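Local coordinates for protein AtFKBP42 (Arabidopsis thaliana, PDB 2F4E) that probably catalyses the cis-trans isomerisation of proline peptide bonds and modulates the uptake of MRP transporter substrates into the vacuole, at residues A114-G119 with V153-F158. Residues are numbered along the deposited sequence; the frame is centred on the assembly and turned at random.
Sequences ASMKSG and VEVIGF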
loop_
_atom_site.group_PDB
_atom_site.type_symbol
_atom_site.label_atom_id
_atom_site.label_comp_id
_atom_site.label_asym_id
_atom_site.label_seq_id
_atom_site.Cartn_x
_atom_site.Cartn_y
_atom_site.Cartn_z
ATOM N N ALA A 114 3.281 -0.479 7.416
ATOM C CA ALA A 114 4.012 -0.549 8.675
ATOM C C ALA A 114 4.503 0.819 9.129
ATOM O O ALA A 114 4.850 0.993 10.294
ATOM C CB ALA A 114 5.205 -1.519 8.544
ATOM N N SER A 115 4.525 1.787 8.219
ATOM C CA SER A 115 5.013 3.122 8.546
ATOM C C SER A 115 3.875 4.103 8.762
ATOM O O SER A 115 4.102 5.279 9.020
ATOM C CB SER A 115 5.902 3.638 7.413
ATOM O OG SER A 115 5.115 4.204 6.380
ATOM N N MET A 116 2.649 3.616 8.666
ATOM C CA MET A 116 1.494 4.479 8.809
ATOM C C MET A 116 0.813 4.456 10.173
ATOM O O MET A 116 0.914 3.493 10.936
ATOM C CB MET A 116 0.470 4.133 7.721
ATOM C CG MET A 116 0.965 4.349 6.303
ATOM S SD MET A 116 -0.184 3.774 5.051
ATOM C CE MET A 116 -1.174 5.201 4.836
ATOM N N LYS A 117 0.110 5.541 10.463
ATOM C CA LYS A 117 -0.631 5.678 11.707
ATOM C C LYS A 117 -2.062 5.366 11.333
ATOM O O LYS A 117 -2.383 5.271 10.156
ATOM C CB LYS A 117 -0.556 7.106 12.245
ATOM C CG LYS A 117 0.826 7.535 12.661
ATOM C CD LYS A 117 0.803 8.875 13.385
ATOM C CE LYS A 117 2.188 9.222 13.881
ATOM N NZ LYS A 117 2.713 8.120 14.735
ATOM N N SER A 118 -2.921 5.212 12.326
ATOM C CA SER A 118 -4.316 4.899 12.066
ATOM C C SER A 118 -5.035 6.104 11.497
ATOM O O SER A 118 -4.885 7.218 12.007
ATOM C CB SER A 118 -5.009 4.463 13.354
ATOM O OG SER A 118 -6.387 4.240 13.105
ATOM N N GLY A 119 -5.818 5.876 10.445
ATOM C CA GLY A 119 -6.551 6.959 9.819
ATOM C C GLY A 119 -5.718 7.712 8.801
ATOM O O GLY A 119 -6.201 8.640 8.142
ATOM N N VAL A 153 -3.281 4.201 -0.088
ATOM C CA VAL A 153 -3.801 3.446 1.039
ATOM C C VAL A 153 -4.225 4.240 2.273
ATOM O O VAL A 153 -3.576 5.200 2.678
ATOM C CB VAL A 153 -2.789 2.361 1.477
ATOM C CG1 VAL A 153 -1.425 2.987 1.708
ATOM C CG2 VAL A 153 -3.270 1.678 2.743
ATOM N N GLU A 154 -5.337 3.823 2.861
ATOM C CA GLU A 154 -5.833 4.451 4.068
ATOM C C GLU A 154 -6.055 3.364 5.109
ATOM O O GLU A 154 -6.865 2.452 4.913
ATOM C CB GLU A 154 -7.139 5.214 3.820
ATOM C CG GLU A 154 -7.685 5.804 5.105
ATOM C CD GLU A 154 -8.884 6.700 4.901
ATOM O OE1 GLU A 154 -9.182 7.055 3.743
ATOM O OE2 GLU A 154 -9.527 7.040 5.916
ATOM N N VAL A 155 -5.323 3.472 6.210
ATOM C CA VAL A 155 -5.411 2.507 7.289
ATOM C C VAL A 155 -6.606 2.773 8.198
ATOM O O VAL A 155 -6.706 3.821 8.826
ATOM C CB VAL A 155 -4.121 2.517 8.150
ATOM C CG1 VAL A 155 -4.180 1.427 9.190
ATOM C CG2 VAL A 155 -2.897 2.343 7.269
ATOM N N ILE A 156 -7.524 1.819 8.243
ATOM C CA ILE A 156 -8.693 1.937 9.099
ATOM C C ILE A 156 -8.226 1.785 10.553
ATOM O O ILE A 156 -8.851 2.312 11.478
ATOM C CB ILE A 156 -9.734 0.838 8.756
ATOM C CG1 ILE A 156 -10.208 1.017 7.316
ATOM C CG2 ILE A 156 -10.902 0.891 9.723
ATOM C CD1 ILE A 156 -11.280 0.075 6.905
ATOM N N GLY A 157 -7.126 1.064 10.742
ATOM C CA GLY A 157 -6.592 0.866 12.078
ATOM C C GLY A 157 -5.961 -0.494 12.264
ATOM O O GLY A 157 -6.176 -1.380 11.441
ATOM N N PHE A 158 -5.173 -0.638 13.331
ATOM C CA PHE A 158 -4.517 -1.899 13.668
ATOM C C PHE A 158 -4.845 -2.350 15.094
ATOM O O PHE A 158 -5.253 -1.546 15.942
ATOM C CB PHE A 158 -2.993 -1.826 13.515
ATOM C CG PHE A 158 -2.470 -0.501 13.076
ATOM C CD1 PHE A 158 -2.395 0.553 13.974
ATOM C CD2 PHE A 158 -1.997 -0.319 11.766
ATOM C CE1 PHE A 158 -1.850 1.774 13.591
ATOM C CE2 PHE A 158 -1.444 0.907 11.360
ATOM C CZ PHE A 158 -1.375 1.958 12.285
#
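The backbone N-H of Gly119 donates to the carbonyl O of Val155 over 2.8 Å. Gly119 takes a positive phi (85°) at which a CB would jam against the preceding carbonyl, so glycine suits the turn into strand 121-126. On the buried side of the strand, Met116 meets Val153 and Val155. Its CG lies anti to the carbonyl carbon (chi1 -62°), and the bend at chi3 turns CE to within 3.2 Å of Val153 O. SD packs against Val153 CG1 at 3.7 Å and Val155 CG2 at 3.8 Å; the flexible thioether thus lies against a methyl of each valine, the side chains crossing obliquely, and the branched valines themselves suit a strand, while Ala122 also touches Met116. Farther along, Phe158 brings the rim of its ring to the loop backbone: CZ comes 3.1 Å from Met116 O, which lies near the ring plane, where the weakly positive C-H edge meets a carbonyl oxygen. Beside it, Ser118 OG approaches Gly157 CA at 3.5 Å. The backbone of Gly157 (phi 146°) would press any CB against the preceding carbonyl O, which by itself calls for glycine. Ile156 and Gly157 form a classic beta bulge opposite Phe71. An alanine in place of Phe158 would probably open a gap beside Met116 O and Ser118 N and leave that carbonyl without the C-H edge that meets it. The loop after helix 107-113 thus joins the last strand of the FKBP sheet through a mixed contact, apolar where Met116 meets the valines and backbone-mediated where Gly119 N and Met116 O meet the strand.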